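Local atomic coordinates of putative exported protein (Bacteroides fragilis, PDB entry 3FZX), a protein that is of unknown function but binds calcium ions and, with its YmcC-like barrel fold, is probably an exported lipid-binding protein. Residues N138-I143 with N173-K178; A97-M102 with L129-K134; N32-R37 with M82-T87; K167-M172 with K182-E187. All coordinates share one frame; numbering follows the deposited sequence. Where two conformers were deposited one is given.

How the contacts relate
From the N terminus, the first segment reached is 32-37 on strand 30-44; contact 3 brings it against the turn 82-87 and closes a loop of three mostly strand-forming passes, its centre about 6 Å from that of the chain. Contact 2 follows in series, joining strands 99-107 and 127-133. Contact 1 then pairs the long strands 136-158 and 161-175, and contact 4 crosses it, because segment 167-172 comes before 173-178 on strand 161-175 and pairs with strand 180-190. Contacts 1 and 2 meet through the salt bridge of Glu-142 with Arg-130. Contacts 1, 2 and 4 fasten successive barrel strands, while contact 3 spans the interior.

Contact 1 of 4, residues N138-I143 with N173-K178; sequences NNRAEI and NIWTPK
Arg-140 reaches slantwise across to Trp-175 and Pro-177. Its CB packs on Leu-131 O of the neighbouring strand, CG sits between the backbone N and the carbonyl carbon (chi1 64°), and the chain then extends as far as NE. NE reaches CZ3 of Trp-175 at 4.1 Å. Beyond it the guanidinium has Pro-177 CG over one face, toward the rim and 3.7 Å from Arg-140 NH1, while NH2 comes to the edge of the indole, 3.7 Å from Trp-175 CH2; the planes are 60° apart, so the groups are not stacked. The charged tip is satisfied by carbonyls: NH1 bonds to Lys-137 O and NH2 to Glu-43 O of the second subunit. Pro-177 also places CD 3.3 Å from Arg-140 O.

Further along, Glu-142 and Trp-175 form a hydrogen-bonded pair. Glu-142 N to Trp-175 O and Trp-175 N to Glu-142 O both measure 2.9 Å. On the other face Ile-143 CG2 meets Ile-174 CG1 at 4.2 Å, beside helix 89-94. Glu-142 OE1 makes a salt bridge with Arg-130 NE. The strand axes run at 170°, which shows antiparallel pairing; because the start of strand 136-158 meets the end of strand 161-175, far from their connecting turn, this is the open end of a beta hairpin in the barrel wall, here also packed against the second subunit.

Contact 2 of 4, residues A97-M102 with L129-K134; sequences ADVYMM and LRLYQK
Strands 99-102 and 129-133 run antiparallel at 158°, and the bonds between Tyr-100 and Tyr-132, and between Met-102 and Arg-130, come in reciprocal pairs; Lys-134 N to Asp-98 O, 2.9 Å, extends the pairing past the strand ends. On one face Met-101 and Leu-131 lie side by side, pointing the same way, with Met-101 CB 3.9 Å from Leu-131 CG. The selenomethionine bends at chi3, which leaves CE 3.9 Å from Leu-131 CD2. Next to them Val-99 crosses Gln-133 at about a right angle, CG2 to CB 3.9 Å.

The other face carries Tyr-100, Met-102, Arg-130 and Tyr-132. One face of the Tyr-132 ring lies over Tyr-100 O, offset toward the rim, and the ring's CE1 approaches Tyr-100 CB at 4.2 Å. Tyr-100 turns the edge of its own ring to Lys-134, CE2 to CB 4.1 Å. The polar ends on this side serve the dimer: Tyr-132 OH bonds to Glu-49 OE2 of the second subunit, and Arg-130 NH1 forms a salt bridge with OE1 of that same Glu-49. The arrangement is that of neighbouring antiparallel strands in a closed beta barrel, one face packed on its own chain and the other at the subunit interface.

Contact 3 of 4, residues N32-R37 with M82-T87; sequences NILVYR and MGDVAT
The Tyr-36 ring meets the Asp-84 carboxylate at its edge: OD1 lies in the ring plane, 3.4 Å from CE2, and the two planes stand 79° apart. The hydroxyl donates to Asp-84 OD1 across 2.6 Å between Tyr-36 OH and that oxygen, which it meets from above the carboxylate plane, 59° out of it. Phe-11 packs edge-to-face with the same tyrosine ring. Asp-84 OD1 also forms a salt bridge with Arg-21 NH1, so a buried carboxylate oxygen is held by a neutral donor and a cationic one; this pairing would be expected to stabilise its negative charge.

Leu-34 lies two residues earlier on the same side of the strand. Its CD2 is 3.9 Å from Asp-84 OD1 and 4.0 Å from Thr-87 CG2, and the leucine side chain crosses both at about a right angle. The 3-10 segment 84-87 is braced internally, since Asp-84 O accepts from Thr-87 N and from Thr-87 OG1, the latter at 3.0 Å. The contact lies inside the barrel: strand 30-44, flanked by strands 18-25 and 47-58, faces the turn that links strand 77-81 to helix 89-94, while Val-85 of that turn reaches strand 136-158.

Contact 4 of 4, residues K167-M172 with K182-E187; sequences KVKYEM and KGYGYE
Val-168 N to Glu-187 O, 2.8 Å, is the shortest polar bond between the strands, and with its reciprocal partner it makes the first of three hydrogen-bonded pairs; Tyr-170 with Gly-185 and Met-172 with Gly-183 follow. Both glycines face large side chains. The Tyr-170 CG sits between the backbone N and the carbonyl carbon (chi1 59°), and the ring lies across the Gly-185 backbone, its centroid 3.9 Å from Gly-185 CA in a CH-pi contact 18° off the normal. Met-172 SE rests 3.6 Å from Gly-183 C. Beyond the tyrosine ring, one water bridges Tyr-170 OH and Glu-187 OE1, donating to the carboxylate at 3.1 Å, while Glu-187 OE2 bonds to Tyr-108 OH.

On the face of Lys-169, Tyr-184 and Tyr-186, the end of Lys-167 also comes to Tyr-186. Its NZ stands over the ring, 4.6 Å from the centroid and 17° off the normal, a cation-pi contact, with Lys-167 CE 3.6 Å from Tyr-186 CD1. Lys-169 lies side by side with the same tyrosine, CG 3.7 Å from Tyr-186 CE1, and its NZ has at most a weak attraction to the Tyr-184 ring. Lys-169 also approaches Glu-149, a calcium ligand seen in a structure of this protein, although that ion is not bound to this chain here. The cation-pi contact would probably stabilise the Lys-167 ammonium, while Lys-169 packs mainly through its methylenes.

Contact 1 of 4, residues N138-I143 with N173-K178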
# COMPACT_ATOMS: atom_id res chain seq x y z
N ASN A 138 -0.64 -22.82 2.80
CA ASN A 138 -1.84 -23.32 2.12
C ASN A 138 -3.04 -22.49 2.46
O ASN A 138 -3.97 -22.45 1.67
CB ASN A 138 -2.15 -24.77 2.50
CG ASN A 138 -1.21 -25.75 1.85
OD1 ASN A 138 -0.49 -25.42 0.91
ND2 ASN A 138 -1.24 -26.98 2.34
N ASN A 139 -3.04 -21.87 3.63
CA ASN A 139 -4.13 -20.98 3.99
C ASN A 139 -3.81 -19.57 3.49
O ASN A 139 -3.30 -18.74 4.23
CB ASN A 139 -4.39 -20.98 5.50
CG ASN A 139 -5.52 -20.07 5.88
OD1 ASN A 139 -6.40 -19.81 5.07
ND2 ASN A 139 -5.48 -19.55 7.11
N ARG A 140 -4.10 -19.32 2.22
CA ARG A 140 -3.98 -17.99 1.63
C ARG A 140 -5.11 -17.69 0.66
O ARG A 140 -5.83 -18.59 0.23
CB ARG A 140 -2.64 -17.85 0.92
CG ARG A 140 -2.43 -18.75 -0.24
CD ARG A 140 -1.00 -18.62 -0.71
NE ARG A 140 -0.78 -19.30 -1.99
CZ ARG A 140 -0.68 -20.62 -2.14
NH1 ARG A 140 -0.82 -21.47 -1.13
NH2 ARG A 140 -0.47 -21.11 -3.34
N ALA A 141 -5.24 -16.42 0.29
CA ALA A 141 -6.30 -15.98 -0.58
C ALA A 141 -5.89 -14.71 -1.32
O ALA A 141 -5.05 -13.96 -0.82
CB ALA A 141 -7.57 -15.71 0.26
N GLU A 142 -6.49 -14.48 -2.48
CA GLU A 142 -6.35 -13.23 -3.22
C GLU A 142 -7.73 -12.69 -3.60
O GLU A 142 -8.57 -13.43 -4.16
CB GLU A 142 -5.55 -13.45 -4.48
CG GLU A 142 -5.39 -12.19 -5.35
CD GLU A 142 -4.59 -12.45 -6.61
OE1 GLU A 142 -3.35 -12.42 -6.57
OE2 GLU A 142 -5.20 -12.66 -7.66
N ILE A 143 -7.98 -11.41 -3.30
CA ILE A 143 -9.23 -10.73 -3.70
C ILE A 143 -8.91 -9.57 -4.65
O ILE A 143 -8.29 -8.58 -4.24
CB ILE A 143 -10.06 -10.19 -2.52
CG1 ILE A 143 -10.38 -11.29 -1.49
CG2 ILE A 143 -11.42 -9.62 -3.05
CD1 ILE A 143 -10.90 -10.76 -0.15
N ASN A 173 -12.75 -11.05 -8.25
CA ASN A 173 -12.29 -12.42 -8.38
C ASN A 173 -11.67 -12.79 -7.04
O ASN A 173 -10.86 -12.02 -6.49
CB ASN A 173 -11.26 -12.56 -9.50
CG ASN A 173 -11.87 -12.36 -10.88
OD1 ASN A 173 -13.10 -12.28 -11.03
ND2 ASN A 173 -11.03 -12.29 -11.90
N ILE A 174 -12.08 -13.93 -6.50
CA ILE A 174 -11.56 -14.42 -5.22
C ILE A 174 -10.96 -15.80 -5.46
O ILE A 174 -11.66 -16.71 -5.89
CB ILE A 174 -12.67 -14.56 -4.20
CG1 ILE A 174 -13.39 -13.22 -4.01
CG2 ILE A 174 -12.10 -15.15 -2.90
CD1 ILE A 174 -14.82 -13.36 -3.52
N TRP A 175 -9.68 -15.94 -5.20
CA TRP A 175 -8.99 -17.20 -5.38
C TRP A 175 -8.40 -17.66 -4.07
O TRP A 175 -7.86 -16.87 -3.32
CB TRP A 175 -7.87 -17.00 -6.37
CG TRP A 175 -7.08 -18.26 -6.58
CD1 TRP A 175 -7.35 -19.22 -7.49
CD2 TRP A 175 -5.92 -18.70 -5.85
NE1 TRP A 175 -6.44 -20.23 -7.39
CE2 TRP A 175 -5.55 -19.94 -6.39
CE3 TRP A 175 -5.17 -18.16 -4.80
CZ2 TRP A 175 -4.43 -20.67 -5.92
CZ3 TRP A 175 -4.07 -18.89 -4.32
CH2 TRP A 175 -3.71 -20.13 -4.88
N THR A 176 -8.56 -18.95 -3.78
CA THR A 176 -7.81 -19.65 -2.73
C THR A 176 -7.32 -20.90 -3.45
O THR A 176 -7.77 -21.19 -4.56
CB THR A 176 -8.66 -20.12 -1.53
OG1 THR A 176 -9.52 -21.20 -1.94
CG2 THR A 176 -9.45 -18.99 -0.96
N PRO A 177 -6.37 -21.64 -2.83
CA PRO A 177 -5.94 -22.91 -3.44
C PRO A 177 -7.08 -23.92 -3.62
O PRO A 177 -6.96 -24.79 -4.45
CB PRO A 177 -4.91 -23.44 -2.44
CG PRO A 177 -4.42 -22.21 -1.73
CD PRO A 177 -5.59 -21.32 -1.62
N LYS A 178 -8.17 -23.80 -2.85
CA LYS A 178 -9.32 -24.69 -2.97
C LYS A 178 -10.38 -24.25 -3.98
O LYS A 178 -11.12 -25.10 -4.47
CB LYS A 178 -9.96 -24.95 -1.59
CG LYS A 178 -9.05 -25.83 -0.72
CD LYS A 178 -9.55 -26.07 0.71
CE LYS A 178 -8.72 -27.17 1.37
NZ LYS A 178 -9.08 -27.48 2.78

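Contact 2 of 4, residues A97-M102 with L129-K134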
# COMPACT_ATOMS: atom_id res chain seq x y z
N ALA A 97 -5.06 -15.22 14.07
CA ALA A 97 -4.00 -14.33 14.54
C ALA A 97 -2.73 -14.36 13.69
O ALA A 97 -2.00 -13.39 13.67
CB ALA A 97 -3.67 -14.64 15.99
N ASP A 98 -2.45 -15.47 13.01
CA ASP A 98 -1.26 -15.57 12.16
C ASP A 98 -1.49 -15.17 10.70
O ASP A 98 -0.59 -15.32 9.88
CB ASP A 98 -0.65 -16.99 12.25
CG ASP A 98 -0.06 -17.30 13.63
OD1 ASP A 98 -0.05 -16.44 14.53
OD2 ASP A 98 0.40 -18.44 13.82
N VAL A 99 -2.69 -14.68 10.36
CA VAL A 99 -2.97 -14.23 9.01
C VAL A 99 -2.61 -12.77 8.86
O VAL A 99 -2.92 -11.95 9.70
CB VAL A 99 -4.46 -14.45 8.59
CG1 VAL A 99 -4.82 -13.62 7.38
CG2 VAL A 99 -4.72 -15.94 8.32
N TYR A 100 -1.93 -12.45 7.78
CA TYR A 100 -1.55 -11.09 7.44
C TYR A 100 -2.10 -10.79 6.09
O TYR A 100 -2.47 -11.69 5.34
CB TYR A 100 -0.02 -10.97 7.42
CG TYR A 100 0.50 -11.16 8.82
CD1 TYR A 100 0.48 -10.10 9.74
CD2 TYR A 100 0.92 -12.41 9.25
CE1 TYR A 100 0.93 -10.28 11.05
CE2 TYR A 100 1.38 -12.59 10.57
CZ TYR A 100 1.37 -11.52 11.45
OH TYR A 100 1.80 -11.70 12.74
N MSE A 101 -2.16 -9.52 5.77
CA MSE A 101 -2.72 -9.09 4.51
C MSE A 101 -1.99 -7.86 3.98
O MSE A 101 -1.41 -7.09 4.75
CB MSE A 101 -4.21 -8.86 4.66
CG MSE A 101 -4.58 -7.93 5.75
SE MSE A 101 -6.51 -7.90 5.98
CE MSE A 101 -6.73 -9.24 7.41
N MSE A 102 -1.94 -7.76 2.66
CA MSE A 102 -1.31 -6.64 1.98
C MSE A 102 -2.16 -6.33 0.74
O MSE A 102 -2.59 -7.24 0.04
CB MSE A 102 0.11 -6.98 1.53
CG MSE A 102 1.09 -7.40 2.64
SE MSE A 102 2.06 -5.94 3.52
CE MSE A 102 0.61 -5.04 4.51
N LEU A 129 -5.99 -7.42 -2.95
CA LEU A 129 -5.68 -7.75 -1.57
C LEU A 129 -5.30 -9.22 -1.52
O LEU A 129 -6.02 -10.06 -2.04
CB LEU A 129 -6.90 -7.49 -0.68
CG LEU A 129 -6.75 -7.78 0.81
CD1 LEU A 129 -5.77 -6.83 1.50
CD2 LEU A 129 -8.14 -7.73 1.43
N ARG A 130 -4.17 -9.52 -0.88
CA ARG A 130 -3.74 -10.90 -0.65
C ARG A 130 -3.65 -11.16 0.85
O ARG A 130 -3.13 -10.33 1.59
CB ARG A 130 -2.40 -11.15 -1.34
CG ARG A 130 -2.56 -11.23 -2.90
CD ARG A 130 -1.26 -11.19 -3.59
NE ARG A 130 -1.37 -11.50 -5.02
CZ ARG A 130 -0.36 -11.51 -5.88
NH1 ARG A 130 0.87 -11.18 -5.50
NH2 ARG A 130 -0.58 -11.84 -7.15
N LEU A 131 -4.18 -12.30 1.29
CA LEU A 131 -4.11 -12.72 2.69
C LEU A 131 -3.35 -14.03 2.77
O LEU A 131 -3.41 -14.86 1.86
CB LEU A 131 -5.51 -12.86 3.30
CG LEU A 131 -6.42 -11.64 3.16
CD1 LEU A 131 -7.21 -11.67 1.87
CD2 LEU A 131 -7.36 -11.52 4.34
N TYR A 132 -2.59 -14.22 3.83
CA TYR A 132 -1.81 -15.45 3.99
C TYR A 132 -1.50 -15.67 5.44
O TYR A 132 -1.27 -14.73 6.17
CB TYR A 132 -0.49 -15.40 3.23
CG TYR A 132 0.00 -14.02 2.92
CD1 TYR A 132 0.80 -13.29 3.82
CD2 TYR A 132 -0.34 -13.43 1.71
CE1 TYR A 132 1.21 -12.00 3.49
CE2 TYR A 132 0.06 -12.17 1.37
CZ TYR A 132 0.82 -11.45 2.24
OH TYR A 132 1.14 -10.22 1.77
N GLN A 133 -1.50 -16.94 5.84
CA GLN A 133 -1.11 -17.33 7.19
C GLN A 133 0.38 -17.65 7.26
O GLN A 133 0.87 -18.53 6.55
CB GLN A 133 -1.90 -18.56 7.64
CG GLN A 133 -1.65 -18.94 9.10
CD GLN A 133 -2.52 -20.08 9.57
OE1 GLN A 133 -3.56 -20.38 8.96
NE2 GLN A 133 -2.11 -20.73 10.65
N LYS A 134 1.08 -16.95 8.15
CA LYS A 134 2.47 -17.22 8.45
C LYS A 134 2.53 -18.58 9.15
O LYS A 134 1.81 -18.79 10.11
CB LYS A 134 3.05 -16.13 9.36
CG LYS A 134 4.57 -16.15 9.44
CD LYS A 134 5.11 -15.37 10.62
CE LYS A 134 6.63 -15.53 10.72
NZ LYS A 134 7.11 -15.27 12.11

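Contact 3 of 4, residues N32-R37 with M82-T87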
# COMPACT_ATOMS: atom_id res chain seq x y z
N ASN A 32 -19.84 -11.70 11.47
CA ASN A 32 -18.65 -11.02 11.98
C ASN A 32 -18.89 -9.58 12.31
O ASN A 32 -19.83 -8.96 11.81
CB ASN A 32 -17.49 -11.10 10.95
CG ASN A 32 -17.08 -12.53 10.63
OD1 ASN A 32 -17.69 -13.18 9.79
ND2 ASN A 32 -16.08 -13.02 11.32
N ILE A 33 -18.00 -9.05 13.15
CA ILE A 33 -18.05 -7.65 13.55
C ILE A 33 -16.68 -7.05 13.29
O ILE A 33 -15.68 -7.61 13.75
CB ILE A 33 -18.36 -7.50 15.04
CG1 ILE A 33 -19.67 -8.24 15.39
CG2 ILE A 33 -18.39 -6.01 15.44
CD1 ILE A 33 -19.90 -8.39 16.87
N LEU A 34 -16.64 -5.93 12.55
CA LEU A 34 -15.40 -5.22 12.26
C LEU A 34 -15.40 -3.89 13.02
O LEU A 34 -16.37 -3.11 12.95
CB LEU A 34 -15.26 -4.96 10.76
CG LEU A 34 -14.04 -4.12 10.30
CD1 LEU A 34 -12.66 -4.76 10.73
CD2 LEU A 34 -14.07 -3.85 8.77
N VAL A 35 -14.31 -3.62 13.73
CA VAL A 35 -14.18 -2.41 14.56
C VAL A 35 -12.91 -1.68 14.17
O VAL A 35 -11.82 -2.28 14.18
CB VAL A 35 -14.08 -2.75 16.07
CG1 VAL A 35 -14.06 -1.45 16.89
CG2 VAL A 35 -15.22 -3.64 16.51
N TYR A 36 -13.04 -0.41 13.81
CA TYR A 36 -11.91 0.45 13.51
C TYR A 36 -11.80 1.47 14.63
O TYR A 36 -12.82 2.00 15.08
CB TYR A 36 -12.15 1.23 12.22
CG TYR A 36 -12.08 0.44 10.95
CD1 TYR A 36 -10.87 -0.08 10.50
CD2 TYR A 36 -13.21 0.29 10.14
CE1 TYR A 36 -10.78 -0.78 9.27
CE2 TYR A 36 -13.14 -0.40 8.92
CZ TYR A 36 -11.92 -0.94 8.49
OH TYR A 36 -11.86 -1.62 7.28
N ARG A 37 -10.58 1.76 15.07
CA ARG A 37 -10.35 2.85 16.01
C ARG A 37 -9.21 3.76 15.49
O ARG A 37 -8.10 3.27 15.19
CB ARG A 37 -10.03 2.33 17.40
CG ARG A 37 -9.85 3.44 18.45
CD ARG A 37 -9.43 2.94 19.83
NE ARG A 37 -8.37 1.92 19.82
CZ ARG A 37 -7.06 2.15 19.64
NH1 ARG A 37 -6.58 3.38 19.42
NH2 ARG A 37 -6.22 1.12 19.66
N MSE A 82 -7.32 -1.61 1.81
CA MSE A 82 -8.46 -2.38 1.32
C MSE A 82 -9.08 -3.30 2.37
O MSE A 82 -9.82 -4.22 2.03
CB MSE A 82 -8.02 -3.18 0.08
CG MSE A 82 -7.70 -2.33 -1.12
SE MSE A 82 -6.97 -3.49 -2.52
CE MSE A 82 -8.64 -4.48 -2.97
N GLY A 83 -8.77 -3.08 3.65
CA GLY A 83 -9.39 -3.81 4.76
C GLY A 83 -10.84 -4.22 4.53
O GLY A 83 -11.19 -5.39 4.72
N ASP A 84 -11.65 -3.29 4.06
CA ASP A 84 -13.07 -3.54 3.84
C ASP A 84 -13.42 -4.71 2.90
O ASP A 84 -14.41 -5.41 3.15
CB ASP A 84 -13.75 -2.23 3.43
CG ASP A 84 -13.56 -1.10 4.52
OD1 ASP A 84 -13.89 -1.37 5.72
OD2 ASP A 84 -13.06 0.01 4.20
N VAL A 85 -12.61 -4.99 1.88
CA VAL A 85 -12.85 -6.15 1.03
C VAL A 85 -12.53 -7.46 1.80
O VAL A 85 -12.95 -8.52 1.38
CB VAL A 85 -12.08 -6.11 -0.35
CG1 VAL A 85 -12.08 -4.70 -0.94
CG2 VAL A 85 -10.67 -6.63 -0.22
N ALA A 86 -11.79 -7.37 2.92
CA ALA A 86 -11.64 -8.53 3.83
C ALA A 86 -12.95 -8.93 4.52
O ALA A 86 -13.01 -10.01 5.13
CB ALA A 86 -10.54 -8.28 4.89
N THR A 87 -14.01 -8.12 4.41
CA THR A 87 -15.31 -8.55 4.92
C THR A 87 -15.98 -9.55 4.00
O THR A 87 -17.08 -9.99 4.29
CB THR A 87 -16.28 -7.39 5.23
OG1 THR A 87 -16.86 -6.89 4.02
CG2 THR A 87 -15.60 -6.27 5.98

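Contact 4 of 4, residues K167-M172 with K182-E187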
# COMPACT_ATOMS: atom_id res chain seq x y z
N LYS A 167 -22.66 5.55 -4.15
CA LYS A 167 -22.84 4.13 -4.47
C LYS A 167 -21.99 3.76 -5.66
O LYS A 167 -22.05 4.40 -6.70
CB LYS A 167 -24.29 3.82 -4.80
CG LYS A 167 -24.56 2.32 -5.07
CD LYS A 167 -26.01 2.07 -5.38
CE LYS A 167 -26.27 0.64 -5.81
NZ LYS A 167 -27.77 0.36 -5.87
N VAL A 168 -21.21 2.70 -5.48
CA VAL A 168 -20.28 2.20 -6.46
C VAL A 168 -20.60 0.72 -6.74
O VAL A 168 -21.07 0.01 -5.86
CB VAL A 168 -18.85 2.36 -5.90
CG1 VAL A 168 -17.84 1.63 -6.76
CG2 VAL A 168 -18.49 3.83 -5.85
N LYS A 169 -20.42 0.30 -7.98
CA LYS A 169 -20.54 -1.11 -8.37
C LYS A 169 -19.13 -1.56 -8.78
O LYS A 169 -18.38 -0.78 -9.36
CB LYS A 169 -21.52 -1.28 -9.53
CG LYS A 169 -21.70 -2.74 -9.99
CD LYS A 169 -22.77 -2.91 -11.09
CE LYS A 169 -22.79 -4.38 -11.63
NZ LYS A 169 -23.78 -4.66 -12.75
N TYR A 170 -18.79 -2.81 -8.49
CA TYR A 170 -17.47 -3.38 -8.81
C TYR A 170 -17.56 -4.88 -9.14
O TYR A 170 -18.52 -5.54 -8.77
CB TYR A 170 -16.47 -3.17 -7.65
CG TYR A 170 -16.86 -3.78 -6.30
CD1 TYR A 170 -16.52 -5.10 -5.97
CD2 TYR A 170 -17.54 -3.03 -5.35
CE1 TYR A 170 -16.88 -5.66 -4.74
CE2 TYR A 170 -17.90 -3.58 -4.11
CZ TYR A 170 -17.57 -4.90 -3.81
OH TYR A 170 -17.94 -5.46 -2.58
N GLU A 171 -16.58 -5.38 -9.87
CA GLU A 171 -16.44 -6.80 -10.06
C GLU A 171 -15.34 -7.30 -9.17
O GLU A 171 -14.49 -6.52 -8.70
CB GLU A 171 -16.14 -7.10 -11.51
CG GLU A 171 -17.27 -6.56 -12.41
CD GLU A 171 -17.31 -7.25 -13.73
OE1 GLU A 171 -17.67 -8.44 -13.72
OE2 GLU A 171 -16.97 -6.63 -14.76
N MSE A 172 -15.38 -8.59 -8.86
CA MSE A 172 -14.28 -9.20 -8.12
C MSE A 172 -14.02 -10.68 -8.43
O MSE A 172 -14.90 -11.40 -8.89
CB MSE A 172 -14.39 -8.96 -6.61
CG MSE A 172 -15.03 -10.06 -5.82
SE MSE A 172 -16.91 -9.84 -5.84
CE MSE A 172 -17.21 -9.20 -4.01
N LYS A 182 -16.17 -15.97 -8.70
CA LYS A 182 -16.29 -14.74 -9.49
C LYS A 182 -17.60 -14.08 -9.13
O LYS A 182 -18.62 -14.75 -8.92
CB LYS A 182 -16.24 -15.04 -10.97
CG LYS A 182 -14.87 -15.47 -11.41
CD LYS A 182 -14.75 -15.68 -12.91
CE LYS A 182 -13.32 -16.08 -13.28
NZ LYS A 182 -12.98 -15.81 -14.71
N GLY A 183 -17.60 -12.76 -9.02
CA GLY A 183 -18.83 -12.06 -8.68
C GLY A 183 -18.75 -10.57 -8.84
O GLY A 183 -17.85 -10.04 -9.48
N TYR A 184 -19.70 -9.89 -8.23
CA TYR A 184 -19.78 -8.44 -8.30
C TYR A 184 -20.33 -7.93 -6.95
O TYR A 184 -20.77 -8.71 -6.10
CB TYR A 184 -20.59 -7.98 -9.53
CG TYR A 184 -22.07 -8.22 -9.46
CD1 TYR A 184 -22.62 -9.43 -9.86
CD2 TYR A 184 -22.93 -7.22 -8.98
CE1 TYR A 184 -24.00 -9.66 -9.77
CE2 TYR A 184 -24.31 -7.44 -8.89
CZ TYR A 184 -24.83 -8.66 -9.28
OH TYR A 184 -26.19 -8.87 -9.21
N GLY A 185 -20.21 -6.63 -6.72
CA GLY A 185 -20.68 -6.06 -5.46
C GLY A 185 -21.03 -4.60 -5.59
O GLY A 185 -20.79 -3.98 -6.62
N TYR A 186 -21.64 -4.08 -4.54
CA TYR A 186 -21.92 -2.67 -4.42
C TYR A 186 -21.37 -2.18 -3.10
O TYR A 186 -21.35 -2.92 -2.11
CB TYR A 186 -23.42 -2.40 -4.42
CG TYR A 186 -24.16 -2.79 -5.68
CD1 TYR A 186 -24.12 -2.00 -6.83
CD2 TYR A 186 -24.98 -3.92 -5.70
CE1 TYR A 186 -24.83 -2.37 -8.00
CE2 TYR A 186 -25.69 -4.29 -6.85
CZ TYR A 186 -25.62 -3.51 -7.98
OH TYR A 186 -26.32 -3.91 -9.07
N GLU A 187 -20.92 -0.94 -3.06
CA GLU A 187 -20.61 -0.31 -1.79
C GLU A 187 -21.04 1.15 -1.78
O GLU A 187 -21.19 1.81 -2.83
CB GLU A 187 -19.16 -0.52 -1.33
CG GLU A 187 -18.09 0.06 -2.17
CD GLU A 187 -16.67 -0.33 -1.66
OE1 GLU A 187 -16.47 -1.46 -1.17
OE2 GLU A 187 -15.74 0.50 -1.78
O HOH W 1 -17.29 -4.16 0.14